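Local coordinates for protein phospholethanolamine N-methyltransferase 2 (Haemonchus contortus, PDB 4KRI) that probably methylates phosphoethanolamine-derived substrates, such as phosphomonomethylethanolamine, with S-adenosylmethionine as methyl donor in nematode phosphocholine synthesis, at residues A[364-377]-A[417-431]. Sequence-based numbering, arbitrary orientation.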
# COMPACT_ATOMS: atom_id res chain seq x y z
N PHE A 364 -2.17 -13.29 20.61
CA PHE A 364 -1.64 -12.10 21.27
C PHE A 364 -1.87 -12.14 22.78
O PHE A 364 -2.86 -12.71 23.25
CB PHE A 364 -2.29 -10.84 20.69
CG PHE A 364 -1.80 -10.49 19.32
CD1 PHE A 364 -0.52 -9.97 19.14
CD2 PHE A 364 -2.61 -10.66 18.20
CE1 PHE A 364 -0.06 -9.64 17.88
CE2 PHE A 364 -2.14 -10.33 16.94
CZ PHE A 364 -0.87 -9.82 16.79
N ILE A 365 -0.95 -11.55 23.53
CA ILE A 365 -1.09 -11.41 24.98
C ILE A 365 -1.03 -9.93 25.36
O ILE A 365 -0.84 -9.08 24.49
CB ILE A 365 0.01 -12.18 25.75
CG1 ILE A 365 1.40 -11.72 25.31
CG2 ILE A 365 -0.12 -13.67 25.52
CD1 ILE A 365 2.54 -12.16 26.25
N ASP A 366 -1.21 -9.61 26.64
CA ASP A 366 -1.17 -8.22 27.11
C ASP A 366 -2.06 -7.32 26.27
O ASP A 366 -1.64 -6.25 25.82
CB ASP A 366 0.26 -7.67 27.11
CG ASP A 366 1.18 -8.45 28.02
OD1 ASP A 366 0.67 -9.13 28.94
OD2 ASP A 366 2.41 -8.37 27.82
N ILE A 367 -3.30 -7.75 26.05
CA ILE A 367 -4.23 -7.01 25.20
C ILE A 367 -4.82 -5.79 25.92
O ILE A 367 -5.36 -5.90 27.02
CB ILE A 367 -5.38 -7.92 24.72
CG1 ILE A 367 -4.82 -9.00 23.79
CG2 ILE A 367 -6.47 -7.10 24.04
CD1 ILE A 367 -5.77 -10.18 23.56
N GLU A 368 -4.69 -4.63 25.28
CA GLU A 368 -5.33 -3.40 25.76
C GLU A 368 -6.35 -2.92 24.74
O GLU A 368 -6.03 -2.82 23.55
CB GLU A 368 -4.26 -2.31 25.97
CG GLU A 368 -4.83 -0.96 26.42
CD GLU A 368 -3.78 0.13 26.50
OE1 GLU A 368 -2.58 -0.16 26.29
OE2 GLU A 368 -4.16 1.29 26.78
N VAL A 369 -7.57 -2.64 25.18
CA VAL A 369 -8.55 -2.02 24.30
C VAL A 369 -9.12 -0.77 24.95
O VAL A 369 -9.27 -0.71 26.18
CB VAL A 369 -9.70 -2.97 23.92
CG1 VAL A 369 -9.20 -4.07 22.98
CG2 VAL A 369 -10.36 -3.57 25.17
N GLU A 370 -9.43 0.23 24.14
CA GLU A 370 -10.03 1.46 24.66
C GLU A 370 -11.03 2.09 23.72
O GLU A 370 -10.81 2.17 22.52
CB GLU A 370 -8.95 2.48 25.00
CG GLU A 370 -9.53 3.81 25.49
CD GLU A 370 -8.50 4.68 26.17
OE1 GLU A 370 -7.72 4.15 26.98
OE2 GLU A 370 -8.49 5.91 25.91
N ASN A 371 -12.15 2.56 24.28
CA ASN A 371 -13.12 3.32 23.51
C ASN A 371 -12.73 4.79 23.56
O ASN A 371 -12.93 5.45 24.57
CB ASN A 371 -14.53 3.12 24.09
CG ASN A 371 -15.58 3.93 23.37
OD1 ASN A 371 -15.31 4.56 22.35
ND2 ASN A 371 -16.81 3.90 23.88
N MET A 372 -12.16 5.30 22.46
CA MET A 372 -11.67 6.68 22.42
C MET A 372 -12.67 7.61 21.77
O MET A 372 -12.32 8.71 21.33
CB MET A 372 -10.34 6.76 21.67
CG MET A 372 -9.25 5.92 22.26
SD MET A 372 -7.66 6.21 21.43
CE MET A 372 -8.03 5.86 19.69
N THR A 373 -13.92 7.19 21.72
CA THR A 373 -14.95 8.00 21.09
C THR A 373 -15.07 9.43 21.67
O THR A 373 -15.29 10.38 20.90
CB THR A 373 -16.30 7.28 21.08
OG1 THR A 373 -16.12 6.00 20.45
CG2 THR A 373 -17.34 8.08 20.33
N PRO A 374 -14.90 9.61 22.99
CA PRO A 374 -14.96 11.00 23.47
C PRO A 374 -13.87 11.90 22.90
O PRO A 374 -14.15 13.08 22.66
CB PRO A 374 -14.80 10.86 24.98
CG PRO A 374 -15.38 9.51 25.29
CD PRO A 374 -14.94 8.65 24.12
N ARG A 375 -12.66 11.39 22.70
CA ARG A 375 -11.62 12.17 22.04
C ARG A 375 -11.97 12.42 20.56
O ARG A 375 -11.76 13.52 20.05
CB ARG A 375 -10.26 11.47 22.16
CG ARG A 375 -9.13 12.18 21.44
CD ARG A 375 -8.84 13.56 22.02
NE ARG A 375 -7.82 14.24 21.22
CZ ARG A 375 -7.85 15.53 20.89
NH1 ARG A 375 -8.85 16.30 21.29
NH2 ARG A 375 -6.87 16.05 20.15
N PHE A 376 -12.52 11.41 19.90
CA PHE A 376 -12.94 11.53 18.51
C PHE A 376 -13.93 12.68 18.36
O PHE A 376 -13.83 13.48 17.43
CB PHE A 376 -13.59 10.22 18.06
CG PHE A 376 -13.89 10.15 16.58
CD1 PHE A 376 -12.97 10.59 15.64
CD2 PHE A 376 -15.08 9.60 16.13
CE1 PHE A 376 -13.24 10.51 14.29
CE2 PHE A 376 -15.36 9.52 14.77
CZ PHE A 376 -14.43 9.97 13.85
N LYS A 377 -14.87 12.78 19.30
CA LYS A 377 -15.86 13.86 19.29
C LYS A 377 -15.19 15.23 19.38
O LYS A 377 -15.52 16.14 18.61
CB LYS A 377 -16.91 13.68 20.39
CG LYS A 377 -18.00 14.77 20.39
CD LYS A 377 -19.06 14.50 21.46
CE LYS A 377 -19.83 15.79 21.78
NZ LYS A 377 -21.06 15.57 22.59
N ILE A 417 -22.00 9.64 16.32
CA ILE A 417 -21.44 9.46 17.65
C ILE A 417 -22.54 9.58 18.69
O ILE A 417 -22.61 8.80 19.64
CB ILE A 417 -20.36 10.50 17.95
CG1 ILE A 417 -19.09 10.18 17.17
CG2 ILE A 417 -20.05 10.55 19.44
CD1 ILE A 417 -17.95 11.11 17.49
N ALA A 418 -23.41 10.56 18.50
CA ALA A 418 -24.50 10.83 19.44
C ALA A 418 -25.40 9.62 19.64
O ALA A 418 -25.87 9.35 20.74
CB ALA A 418 -25.30 12.02 18.96
N ASP A 419 -25.65 8.89 18.56
CA ASP A 419 -26.49 7.69 18.65
C ASP A 419 -25.69 6.47 19.12
O ASP A 419 -26.24 5.37 19.23
CB ASP A 419 -27.14 7.43 17.28
CG ASP A 419 -28.06 8.56 16.86
OD1 ASP A 419 -28.64 9.21 17.75
OD2 ASP A 419 -28.20 8.78 15.64
N ASP A 420 -24.41 6.67 19.42
CA ASP A 420 -23.46 5.59 19.73
C ASP A 420 -23.42 4.54 18.63
O ASP A 420 -23.35 3.34 18.89
CB ASP A 420 -23.75 4.94 21.10
CG ASP A 420 -22.54 4.17 21.65
OD1 ASP A 420 -21.42 4.72 21.60
OD2 ASP A 420 -22.71 3.02 22.11
N ASN A 421 -23.46 5.01 17.38
CA ASN A 421 -23.26 4.14 16.24
C ASN A 421 -21.77 4.11 15.89
O ASN A 421 -21.15 3.05 15.79
CB ASN A 421 -24.05 4.64 15.02
CG ASN A 421 -25.57 4.51 15.18
OD1 ASN A 421 -26.30 4.73 14.21
ND2 ASN A 421 -26.05 4.15 16.37
N HIS A 422 -21.20 5.30 15.73
CA HIS A 422 -19.81 5.48 15.29
C HIS A 422 -18.91 5.57 16.52
O HIS A 422 -19.08 6.45 17.35
CB HIS A 422 -19.72 6.78 14.48
CG HIS A 422 -18.47 6.92 13.68
ND1 HIS A 422 -18.43 7.59 12.47
CD2 HIS A 422 -17.20 6.51 13.92
CE1 HIS A 422 -17.20 7.58 12.00
NE2 HIS A 422 -16.43 6.93 12.85
N ASN A 423 -17.94 4.67 16.63
CA ASN A 423 -16.96 4.74 17.71
C ASN A 423 -15.54 4.84 17.15
O ASN A 423 -15.29 4.51 15.98
CB ASN A 423 -17.06 3.50 18.63
CG ASN A 423 -18.17 3.61 19.66
OD1 ASN A 423 -19.07 4.44 19.55
ND2 ASN A 423 -18.12 2.74 20.66
N TRP A 424 -14.61 5.29 17.98
CA TRP A 424 -13.21 5.37 17.57
C TRP A 424 -12.43 4.53 18.57
O TRP A 424 -12.33 4.90 19.74
CB TRP A 424 -12.71 6.82 17.57
CG TRP A 424 -11.33 6.97 16.95
CD1 TRP A 424 -10.86 6.32 15.84
CD2 TRP A 424 -10.25 7.80 17.41
NE1 TRP A 424 -9.56 6.71 15.58
CE2 TRP A 424 -9.17 7.61 16.54
CE3 TRP A 424 -10.11 8.69 18.49
CZ2 TRP A 424 -7.95 8.28 16.70
CZ3 TRP A 424 -8.89 9.35 18.65
CH2 TRP A 424 -7.83 9.14 17.76
N ASN A 425 -11.92 3.39 18.11
CA ASN A 425 -11.37 2.38 19.00
C ASN A 425 -9.85 2.23 18.95
O ASN A 425 -9.24 2.44 17.90
CB ASN A 425 -12.01 1.02 18.70
CG ASN A 425 -13.47 0.96 19.12
OD1 ASN A 425 -13.89 1.69 20.02
ND2 ASN A 425 -14.23 0.08 18.48
N PHE A 426 -9.27 1.86 20.09
CA PHE A 426 -7.84 1.63 20.25
C PHE A 426 -7.61 0.16 20.63
O PHE A 426 -8.34 -0.40 21.45
CB PHE A 426 -7.32 2.54 21.36
CG PHE A 426 -5.89 2.27 21.78
CD1 PHE A 426 -4.86 2.99 21.21
CD2 PHE A 426 -5.59 1.33 22.76
CE1 PHE A 426 -3.54 2.76 21.58
CE2 PHE A 426 -4.28 1.09 23.14
CZ PHE A 426 -3.25 1.81 22.55
N PHE A 427 -6.61 -0.46 20.02
CA PHE A 427 -6.22 -1.82 20.36
C PHE A 427 -4.70 -1.91 20.38
O PHE A 427 -4.04 -1.41 19.47
CB PHE A 427 -6.80 -2.81 19.34
CG PHE A 427 -6.07 -4.12 19.28
CD1 PHE A 427 -6.19 -5.06 20.29
CD2 PHE A 427 -5.27 -4.42 18.18
CE1 PHE A 427 -5.50 -6.27 20.22
CE2 PHE A 427 -4.57 -5.62 18.11
CZ PHE A 427 -4.70 -6.55 19.13
N ALA A 428 -4.14 -2.52 21.42
CA ALA A 428 -2.71 -2.84 21.43
C ALA A 428 -2.51 -4.22 22.03
O ALA A 428 -3.33 -4.67 22.82
CB ALA A 428 -1.93 -1.79 22.21
N ALA A 429 -1.43 -4.89 21.65
CA ALA A 429 -1.11 -6.21 22.20
C ALA A 429 0.30 -6.59 21.83
O ALA A 429 0.95 -5.93 21.00
CB ALA A 429 -2.09 -7.26 21.69
N VAL A 430 0.79 -7.65 22.46
CA VAL A 430 2.15 -8.11 22.22
C VAL A 430 2.20 -9.58 21.78
O VAL A 430 1.33 -10.38 22.16
CB VAL A 430 3.09 -7.83 23.44
CG1 VAL A 430 2.83 -6.45 24.01
CG2 VAL A 430 2.88 -8.83 24.51
N LYS A 431 3.20 -9.91 20.97
CA LYS A 431 3.44 -11.29 20.58
C LYS A 431 4.27 -11.93 21.67
O LYS A 431 5.26 -11.35 22.10
CB LYS A 431 4.20 -11.34 19.25
CG LYS A 431 4.54 -12.75 18.78
CD LYS A 431 5.02 -12.73 17.32
CE LYS A 431 5.42 -14.11 16.83
NZ LYS A 431 5.78 -14.01 15.37
O HOH W 1 -19.34 5.42 23.17
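Met-372 and Phe-376 clasp the indole of Trp-424 from opposite faces where, in the Rossmann-like methyltransferase fold, strand 367-371, antiparallel to strand 422-430, gives way to helix 373-389. Unbranched and flexible, Met-372 bends at its last torsion (chi3 -56°), which sets CE 3.5 Å from the centroid of the Trp-424 six-membered ring, almost on its normal, a CH-pi contact; Met-372 SD meanwhile lies 3.7 Å from Phe-426 CB. Phe-376 CD1 sits 4.0 Å above the other indole face, toward its rim, and Phe-376 CE2 lies over one face of the imidazole, 3.4 Å from His-422 NE2. This aromatic cluster adjoins the substrate pocket: Trp-424 NE1 hydrogen-bonds to OD1 of Asp-297, which lines the phosphomonomethylethanolamine site. Along the strands, extended Glu-368 lays CD 3.5 Å from Phe-426 CE2; glutamate suits the place, its methylenes lying by the ring while its carboxylate, like that of Glu-370, forms a salt bridge with Arg-216. A beta bulge separates the Ile-365/Val-430 pair from Glu-368/Ala-428, shifting the register by one. At the helix start, Asn-371 makes an Asx turn, OD1 accepting from Thr-373 N above its carbonyl plane, while Thr-373 OG1 accepts from Trp-424 N at 3.0 Å.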